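Local structure of aminofutalosine deaminase (Helicobacter pylori, 7LKK) at residues A[117-122]-A[143-148]; A[123-128]-A[334-339]; A[73-78]-A[362-367]. The protein catalyses the hydrolytic deamination of aminofutalosine, a step of the menaquinone pathway, using a metal site in an amidohydrolase barrel. All coordinates share one frame; numbering follows the deposited sequence.

Interaction 1 of 3, residues A[117-122]-A[143-148]; sequences AIQNAI and VNLLKE
Two successive helices on the outside of the amidohydrolase (TIM-type) barrel pack here: helix 115-127, which runs ahead of strand 130-137, and the short helix 143-147, which comes after that strand. Their axes approach to 10.1 Å and run in roughly the same direction, 37° apart. Leu145 carries most of the contact. Its CG lies anti to its own carbonyl carbon (chi1 -69°), which puts CD1 between Ile118 and Gln119 and CD2 against Gln119, while Ile122 touches the base of the side chain. CD1 lies 3.7 Å from Ile118 CG2; that branch of the isoleucine is anti to its backbone N and the two side chains cross obliquely. The same Leu145 CD1 rests against the aliphatic part of Gln119, 3.6 Å from CG. Gln119 is extended beyond CG and crosses the leucine at about a right angle, so its amide passes over the other methyl, with NE2 3.6 Å from Leu145 CD2. From the third side comes the tip of Ile122, whose CD1 meets Leu145 CB at 3.8 Å. Further along, Ile122 CG1 and Leu146 CD2 are a looser pair at 4.2 Å. The contact is graded, Gln119 being exposed while Ile118, Ile122 and Leu146 are buried. On a neighbouring face of helix 115-127, Ala121 packs on Ser85 and Leu336, and behind the shorter helix Val143 and Lys147 lie on Leu187 of strand 187-193. Nothing directional joins the two helices: mostly methyls and methylenes meet, so shape rather than bond direction governs the pairing, and on the exposed side Gln119 covers Leu145 with its carbon chain.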
loop_
_atom_site.group_PDB
_atom_site.type_symbol
_atom_site.label_atom_id
_atom_site.label_comp_id
_atom_site.label_asym_id
_atom_site.label_seq_id
_atom_site.Cartn_x
_atom_site.Cartn_y
_atom_site.Cartn_z
ATOM N N ALA A 117 -15.670 -12.445 13.300
ATOM C CA ALA A 117 -14.990 -11.484 12.441
ATOM C C ALA A 117 -15.267 -10.046 12.866
ATOM O O ALA A 117 -14.403 -9.177 12.699
ATOM C CB ALA A 117 -15.401 -11.701 10.987
ATOM N N ILE A 118 -16.455 -9.774 13.413
ATOM C CA ILE A 118 -16.787 -8.415 13.833
ATOM C C ILE A 118 -15.955 -8.009 15.046
ATOM O O ILE A 118 -15.479 -6.870 15.138
ATOM C CB ILE A 118 -18.296 -8.293 14.114
ATOM C CG1 ILE A 118 -19.098 -8.487 12.826
ATOM C CG2 ILE A 118 -18.623 -6.938 14.724
ATOM C CD1 ILE A 118 -20.594 -8.493 13.040
ATOM N N GLN A 119 -15.770 -8.926 15.998
ATOM C CA GLN A 119 -14.918 -8.630 17.147
ATOM C C GLN A 119 -13.476 -8.394 16.717
ATOM O O GLN A 119 -12.819 -7.467 17.207
ATOM C CB GLN A 119 -14.980 -9.771 18.159
ATOM C CG GLN A 119 -16.262 -9.844 18.965
ATOM C CD GLN A 119 -16.418 -11.173 19.676
ATOM O OE1 GLN A 119 -15.436 -11.783 20.099
ATOM N NE2 GLN A 119 -17.658 -11.633 19.810
ATOM N N ASN A 120 -12.963 -9.230 15.808
ATOM C CA ASN A 120 -11.630 -9.004 15.252
ATOM C C ASN A 120 -11.551 -7.669 14.521
ATOM O O ASN A 120 -10.542 -6.959 14.619
ATOM C CB ASN A 120 -11.255 -10.147 14.311
ATOM C CG ASN A 120 -10.953 -11.434 15.047
ATOM O OD1 ASN A 120 -10.651 -11.425 16.240
ATOM N ND2 ASN A 120 -11.036 -12.553 14.337
ATOM N N ALA A 121 -12.612 -7.307 13.789
ATOM C CA ALA A 121 -12.636 -6.027 13.091
ATOM C C ALA A 121 -12.615 -4.871 14.078
ATOM O O ALA A 121 -11.925 -3.868 13.866
ATOM C CB ALA A 121 -13.876 -5.938 12.200
ATOM N N ILE A 122 -13.373 -5.000 15.165
ATOM C CA ILE A 122 -13.399 -3.956 16.178
ATOM C C ILE A 122 -12.015 -3.806 16.759
ATOM O O ILE A 122 -11.544 -2.691 17.058
ATOM C CB ILE A 122 -14.409 -4.309 17.287
ATOM C CG1 ILE A 122 -15.826 -4.038 16.820
ATOM C CG2 ILE A 122 -14.088 -3.559 18.592
ATOM C CD1 ILE A 122 -16.868 -4.663 17.690
ATOM N N VAL A 143 -24.337 -4.223 15.898
ATOM C CA VAL A 143 -24.598 -3.160 16.868
ATOM C C VAL A 143 -24.271 -3.616 18.286
ATOM O O VAL A 143 -23.691 -2.862 19.075
ATOM C CB VAL A 143 -26.057 -2.679 16.751
ATOM C CG1 VAL A 143 -26.383 -1.684 17.856
ATOM C CG2 VAL A 143 -26.298 -2.055 15.386
ATOM N N ASN A 144 -24.651 -4.848 18.638
ATOM C CA ASN A 144 -24.445 -5.332 20.002
ATOM C C ASN A 144 -22.972 -5.295 20.390
ATOM O O ASN A 144 -22.610 -4.797 21.462
ATOM C CB ASN A 144 -25.008 -6.745 20.146
ATOM C CG ASN A 144 -26.517 -6.758 20.294
ATOM O OD1 ASN A 144 -27.135 -5.725 20.556
ATOM N ND2 ASN A 144 -27.120 -7.929 20.121
ATOM N N LEU A 145 -22.104 -5.827 19.527
ATOM C CA LEU A 145 -20.676 -5.827 19.825
ATOM C C LEU A 145 -20.124 -4.408 19.885
ATOM O O LEU A 145 -19.274 -4.098 20.727
ATOM C CB LEU A 145 -19.929 -6.659 18.784
ATOM C CG LEU A 145 -20.191 -8.164 18.859
ATOM C CD1 LEU A 145 -19.524 -8.890 17.702
ATOM C CD2 LEU A 145 -19.710 -8.720 20.191
ATOM N N LEU A 146 -20.597 -3.532 18.996
ATOM C CA LEU A 146 -20.181 -2.132 19.026
ATOM C C LEU A 146 -20.521 -1.474 20.359
ATOM O O LEU A 146 -19.703 -0.741 20.926
ATOM C CB LEU A 146 -20.833 -1.365 17.874
ATOM C CG LEU A 146 -20.188 -1.478 16.494
ATOM C CD1 LEU A 146 -20.963 -0.655 15.475
ATOM C CD2 LEU A 146 -18.731 -1.041 16.543
ATOM N N LYS A 147 -21.737 -1.707 20.866
ATOM C CA LYS A 147 -22.159 -1.049 22.101
ATOM C C LYS A 147 -21.277 -1.417 23.290
ATOM O O LYS A 147 -20.910 -0.542 24.084
ATOM C CB LYS A 147 -23.621 -1.386 22.397
ATOM C CG LYS A 147 -24.615 -0.641 21.521
ATOM C CD LYS A 147 -25.986 -0.560 22.178
ATOM C CE LYS A 147 -25.902 0.129 23.531
ATOM N NZ LYS A 147 -27.241 0.544 24.032
ATOM N N GLU A 148 -20.918 -2.693 23.440
ATOM C CA GLU A 148 -20.040 -3.062 24.546
ATOM C C GLU A 148 -18.563 -2.906 24.208
ATOM O O GLU A 148 -17.712 -3.331 24.996
ATOM C CB GLU A 148 -20.334 -4.474 25.067
ATOM C CG GLU A 148 -20.842 -5.498 24.090
ATOM C CD GLU A 148 -21.055 -6.837 24.777
ATOM O OE1 GLU A 148 -20.052 -7.489 25.138
ATOM O OE2 GLU A 148 -22.225 -7.221 24.987
#

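Interaction 2 of 3, residues A[123-128]-A[334-339]; sequences MAQLKS and ISLSLL
Ser128 OG, just past the end of helix 115-127, accepts one clear hydrogen bond across the contact, from Leu339 N at 3.2 Å and nearly straight (163° at the hydrogen). The hydroxyl is anti to its own backbone N (chi1 -178°), which aims it at the start of helix 338-348; Leu338 N also lies close to OG, at 2.9 Å. The positive end of that helix's dipole would probably favour this oxygen as an acceptor. The helix start has its own fastening as well. Ser337, the N-cap, takes the backbone N of Asp340 on its OG, and two residues earlier Ser335 OG accepts from Ser337 N at 3.0 Å, closing an ST turn. Ser335 OG is bonded in turn to the Asp340 carboxylate. Apolar groups close round the serine: Leu339 CD1 sits 3.6 Å from Ser128 O, a carbonyl that the contact buries without a polar partner in the model. Gln125 points its CB away, but a bend at chi2 (-66°) swings the amide back beside Leu336, while its OE1 is held by Asn77 ND2. Leu336 in turn lies about 7 Å, side chain to side chain, from the metal ligand Asp328. The contact therefore ties the end of one outer helix to the loop leading into another, against the barrel wall: Gln125 and Leu338 rest on Val130 of strand 130-137, and Leu338 and Leu339 on Phe75 of strand 69-80.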
loop_
_atom_site.group_PDB
_atom_site.type_symbol
_atom_site.label_atom_id
_atom_site.label_comp_id
_atom_site.label_asym_id
_atom_site.label_seq_id
_atom_site.Cartn_x
_atom_site.Cartn_y
_atom_site.Cartn_z
ATOM N N MET A 123 -11.353 -4.941 16.984
ATOM C CA MET A 123 -10.136 -4.783 17.737
ATOM C C MET A 123 -9.044 -4.203 16.842
ATOM O O MET A 123 -8.144 -3.511 17.330
ATOM C CB MET A 123 -9.685 -6.099 18.374
ATOM C CG MET A 123 -9.874 -6.125 19.918
ATOM S SD MET A 123 -8.874 -7.517 20.584
ATOM C CE MET A 123 -9.507 -9.076 19.993
ATOM N N ALA A 124 -9.095 -4.536 15.550
ATOM C CA ALA A 124 -8.221 -3.944 14.533
ATOM C C ALA A 124 -8.366 -2.420 14.469
ATOM O O ALA A 124 -7.383 -1.703 14.235
ATOM C CB ALA A 124 -8.536 -4.524 13.144
ATOM N N GLN A 125 -9.592 -1.909 14.634
ATOM C CA GLN A 125 -9.801 -0.461 14.722
ATOM C C GLN A 125 -9.059 0.123 15.921
ATOM O O GLN A 125 -8.233 1.035 15.786
ATOM C CB GLN A 125 -11.299 -0.153 14.824
ATOM C CG GLN A 125 -12.123 -0.661 13.653
ATOM C CD GLN A 125 -11.783 0.055 12.365
ATOM O OE1 GLN A 125 -12.265 1.161 12.108
ATOM N NE2 GLN A 125 -10.957 -0.573 11.542
ATOM N N LEU A 126 -9.335 -0.416 17.111
ATOM C CA LEU A 126 -8.775 0.140 18.339
ATOM C C LEU A 126 -7.251 0.107 18.328
ATOM O O LEU A 126 -6.597 1.093 18.684
ATOM C CB LEU A 126 -9.323 -0.618 19.546
ATOM C CG LEU A 126 -10.811 -0.423 19.838
ATOM C CD1 LEU A 126 -11.333 -1.555 20.707
ATOM C CD2 LEU A 126 -11.053 0.923 20.500
ATOM N N LYS A 127 -6.663 -1.020 17.920
ATOM C CA LYS A 127 -5.207 -1.101 17.887
ATOM C C LYS A 127 -4.607 -0.212 16.809
ATOM O O LYS A 127 -3.432 0.158 16.912
ATOM C CB LYS A 127 -4.756 -2.544 17.679
ATOM C CG LYS A 127 -4.811 -3.404 18.935
ATOM C CD LYS A 127 -4.682 -4.895 18.620
ATOM C CE LYS A 127 -4.180 -5.148 17.203
ATOM N NZ LYS A 127 -5.294 -5.403 16.247
ATOM N N SER A 128 -5.386 0.147 15.791
ATOM C CA SER A 128 -4.950 1.084 14.764
ATOM C C SER A 128 -5.066 2.538 15.200
ATOM O O SER A 128 -4.729 3.431 14.415
ATOM C CB SER A 128 -5.761 0.867 13.481
ATOM O OG SER A 128 -5.327 1.728 12.444
ATOM N N ILE A 334 -8.465 -5.459 2.265
ATOM C CA ILE A 334 -7.725 -6.542 2.906
ATOM C C ILE A 334 -7.409 -6.248 4.361
ATOM O O ILE A 334 -7.014 -7.172 5.091
ATOM C CB ILE A 334 -6.423 -6.871 2.145
ATOM C CG1 ILE A 334 -5.484 -5.665 2.151
ATOM C CG2 ILE A 334 -6.728 -7.319 0.725
ATOM C CD1 ILE A 334 -4.125 -5.943 1.535
ATOM N N SER A 335 -7.572 -5.005 4.811
ATOM C CA SER A 335 -7.261 -4.641 6.184
ATOM C C SER A 335 -8.209 -3.542 6.638
ATOM O O SER A 335 -8.605 -2.679 5.851
ATOM C CB SER A 335 -5.807 -4.178 6.322
ATOM O OG SER A 335 -5.587 -3.574 7.582
ATOM N N LEU A 336 -8.569 -3.582 7.919
ATOM C CA LEU A 336 -9.373 -2.533 8.530
ATOM C C LEU A 336 -8.543 -1.603 9.402
ATOM O O LEU A 336 -9.102 -0.729 10.072
ATOM C CB LEU A 336 -10.518 -3.140 9.345
ATOM C CG LEU A 336 -11.630 -3.808 8.532
ATOM C CD1 LEU A 336 -12.873 -3.999 9.384
ATOM C CD2 LEU A 336 -11.955 -3.000 7.283
ATOM N N SER A 337 -7.224 -1.774 9.414
ATOM C CA SER A 337 -6.346 -0.790 10.029
ATOM C C SER A 337 -6.422 0.513 9.246
ATOM O O SER A 337 -6.128 0.537 8.046
ATOM C CB SER A 337 -4.912 -1.311 10.066
ATOM O OG SER A 337 -3.994 -0.252 10.278
ATOM N N LEU A 338 -6.828 1.597 9.914
ATOM C CA LEU A 338 -6.868 2.886 9.232
ATOM C C LEU A 338 -5.471 3.338 8.832
ATOM O O LEU A 338 -5.312 4.044 7.830
ATOM C CB LEU A 338 -7.544 3.941 10.110
ATOM C CG LEU A 338 -7.905 5.246 9.391
ATOM C CD1 LEU A 338 -8.777 4.977 8.173
ATOM C CD2 LEU A 338 -8.590 6.226 10.329
ATOM N N LEU A 339 -4.449 2.928 9.586
ATOM C CA LEU A 339 -3.076 3.265 9.218
ATOM C C LEU A 339 -2.679 2.606 7.901
ATOM O O LEU A 339 -1.998 3.224 7.074
ATOM C CB LEU A 339 -2.123 2.855 10.339
ATOM C CG LEU A 339 -2.259 3.662 11.634
ATOM C CD1 LEU A 339 -1.561 2.965 12.789
ATOM C CD2 LEU A 339 -1.714 5.066 11.447
#

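Interaction 3 of 3, residues A[73-78]-A[362-367]; sequences PAFINA and LGATRH
This is a backbone-to-backbone contact between a barrel strand and the junction of two helices, buried, with its centre about 8 Å from the centre of the chain: strand 69-80 meets the turn between helices 353-364 and 366-371. The key bond is Ile76 N to Ala364 O, 2.9 Å long and almost straight (172° at the hydrogen), with the N-H arriving 26° above the carbonyl plane. The same oxygen also takes a CA-H...O contact from Phe75 CA at 3.4 Å, so one carbonyl faces two successive strand residues. Phe75 turns the edge of its ring to the helix junction. Its CD1 touches Ala364 CB at 3.7 Å, and the Thr365 methyl, CG2, lies near the ring plane, 3.8 Å from CD1. With Thr365 OG1 in the crowded position between N and the carbonyl carbon (chi1 57°), CG2 is anti to the carbonyl carbon and meets the ring edge, while OG1 bonds back to Leu361 O. Beyond the main bond, the tip of Ile76, CD1, rests 3.3 Å from Thr365 O. A water hydrogen-bonded to Ile76 O and Gly363 O spans the two backbones alongside. The strand itself pairs through Phe75 with Gly131 and Ser132 of strand 130-137; on the helix, Arg366 forms salt bridges with Glu29 and Glu378. His79 near the end of strand 69-80 and His81 just beyond it are two ligands of the iron: this is the HxH pair at the C-terminal end of the first barrel strand, as in amidohydrolases generally, and the helix junction fastens that strand a few residues before it.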
loop_
_atom_site.group_PDB
_atom_site.type_symbol
_atom_site.label_atom_id
_atom_site.label_comp_id
_atom_site.label_asym_id
_atom_site.label_seq_id
_atom_site.Cartn_x
_atom_site.Cartn_y
_atom_site.Cartn_z
ATOM N N PRO A 73 -4.897 13.034 18.176
ATOM C CA PRO A 73 -6.269 12.583 18.434
ATOM C C PRO A 73 -6.477 11.159 17.942
ATOM O O PRO A 73 -5.873 10.727 16.959
ATOM C CB PRO A 73 -7.129 13.574 17.641
ATOM C CG PRO A 73 -6.254 14.742 17.394
ATOM C CD PRO A 73 -4.866 14.209 17.290
ATOM N N ALA A 74 -7.344 10.430 18.640
ATOM C CA ALA A 74 -7.800 9.147 18.126
ATOM C C ALA A 74 -8.418 9.330 16.745
ATOM O O ALA A 74 -9.017 10.364 16.436
ATOM C CB ALA A 74 -8.812 8.510 19.080
ATOM N N PHE A 75 -8.258 8.315 15.902
ATOM C CA PHE A 75 -8.732 8.411 14.533
ATOM C C PHE A 75 -10.250 8.285 14.474
ATOM O O PHE A 75 -10.899 7.766 15.386
ATOM C CB PHE A 75 -8.104 7.325 13.663
ATOM C CG PHE A 75 -6.638 7.520 13.411
ATOM C CD1 PHE A 75 -6.144 8.755 13.028
ATOM C CD2 PHE A 75 -5.756 6.461 13.549
ATOM C CE1 PHE A 75 -4.794 8.933 12.794
ATOM C CE2 PHE A 75 -4.405 6.630 13.315
ATOM C CZ PHE A 75 -3.924 7.870 12.938
ATOM N N ILE A 76 -10.812 8.776 13.374
ATOM C CA ILE A 76 -12.211 8.565 13.029
ATOM C C ILE A 76 -12.243 7.815 11.705
ATOM O O ILE A 76 -11.653 8.268 10.716
ATOM C CB ILE A 76 -12.990 9.885 12.933
ATOM C CG1 ILE A 76 -13.138 10.529 14.316
ATOM C CG2 ILE A 76 -14.362 9.647 12.316
ATOM C CD1 ILE A 76 -12.034 11.503 14.666
ATOM N N ASN A 77 -12.908 6.663 11.691
ATOM C CA ASN A 77 -13.092 5.858 10.484
ATOM C C ASN A 77 -14.558 6.004 10.088
ATOM O O ASN A 77 -15.425 5.307 10.620
ATOM C CB ASN A 77 -12.703 4.402 10.729
ATOM C CG ASN A 77 -12.674 3.581 9.451
ATOM O OD1 ASN A 77 -12.836 4.114 8.354
ATOM N ND2 ASN A 77 -12.467 2.276 9.589
ATOM N N ALA A 78 -14.829 6.912 9.150
ATOM C CA ALA A 78 -16.182 7.403 8.915
ATOM C C ALA A 78 -17.043 6.477 8.068
ATOM O O ALA A 78 -18.231 6.772 7.892
ATOM C CB ALA A 78 -16.128 8.782 8.251
ATOM N N LEU A 362 -5.343 14.819 8.418
ATOM C CA LEU A 362 -6.600 15.515 8.672
ATOM C C LEU A 362 -7.792 14.703 8.181
ATOM O O LEU A 362 -8.876 14.769 8.773
ATOM C CB LEU A 362 -6.587 16.895 8.012
ATOM C CG LEU A 362 -5.555 17.889 8.553
ATOM C CD1 LEU A 362 -5.715 19.254 7.899
ATOM C CD2 LEU A 362 -5.657 17.995 10.064
ATOM N N GLY A 363 -7.613 13.941 7.099
ATOM C CA GLY A 363 -8.662 13.054 6.629
ATOM C C GLY A 363 -9.008 11.949 7.602
ATOM O O GLY A 363 -10.115 11.403 7.543
ATOM N N ALA A 364 -8.083 11.599 8.494
ATOM C CA ALA A 364 -8.306 10.555 9.481
ATOM C C ALA A 364 -8.678 11.097 10.852
ATOM O O ALA A 364 -8.964 10.304 11.755
ATOM C CB ALA A 364 -7.060 9.672 9.612
ATOM N N THR A 365 -8.667 12.417 11.037
ATOM C CA THR A 365 -8.952 12.990 12.346
ATOM C C THR A 365 -10.044 14.051 12.259
ATOM O O THR A 365 -11.233 13.728 12.341
ATOM C CB THR A 365 -7.680 13.577 12.968
ATOM O OG1 THR A 365 -7.110 14.555 12.089
ATOM C CG2 THR A 365 -6.654 12.474 13.229
ATOM N N ARG A 366 -9.646 15.315 12.080
ATOM C CA ARG A 366 -10.591 16.424 12.205
ATOM C C ARG A 366 -11.726 16.329 11.191
ATOM O O ARG A 366 -12.891 16.573 11.530
ATOM C CB ARG A 366 -9.854 17.754 12.049
ATOM C CG ARG A 366 -10.701 18.973 12.366
ATOM C CD ARG A 366 -9.872 20.248 12.345
ATOM N NE ARG A 366 -10.566 21.350 13.006
ATOM C CZ ARG A 366 -11.447 22.144 12.408
ATOM N NH1 ARG A 366 -11.746 21.964 11.128
ATOM N NH2 ARG A 366 -12.031 23.118 13.091
ATOM N N HIS A 367 -11.411 15.974 9.943
ATOM C CA HIS A 367 -12.437 15.954 8.904
ATOM C C HIS A 367 -13.473 14.870 9.170
ATOM O O HIS A 367 -14.677 15.102 9.008
ATOM C CB HIS A 367 -11.791 15.766 7.530
ATOM C CG HIS A 367 -10.958 16.931 7.092
ATOM N ND1 HIS A 367 -10.378 17.005 5.844
ATOM C CD2 HIS A 367 -10.600 18.065 7.741
ATOM C CE1 HIS A 367 -9.701 18.136 5.741
ATOM N NE2 HIS A 367 -9.821 18.797 6.879
HETATM O O HOH W 1 -11.689 10.389 9.120
#

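How the interactions relate
Interactions 1 and 2 share helix 115-127: its first part packs apolar against the neighbouring outer helix in 1, and its end bonds to the first turn of helix 338-348 in 2. They meet where Ala121 CB touches Leu336 CD1. Interactions 2 and 3 join at the barrel wall, through Gln125 with Asn77 and through Phe75. Interaction 1 lies farthest out, has one exposed residue, Gln119, and relies on apolar packing without a hydrogen bond. All touching residues of 3 and most of 2 are buried. Each of these two has one clear, nearly straight backbone N-H bond across it, to a hydroxyl in 2 and to a carbonyl in 3, where a water also spans the backbones.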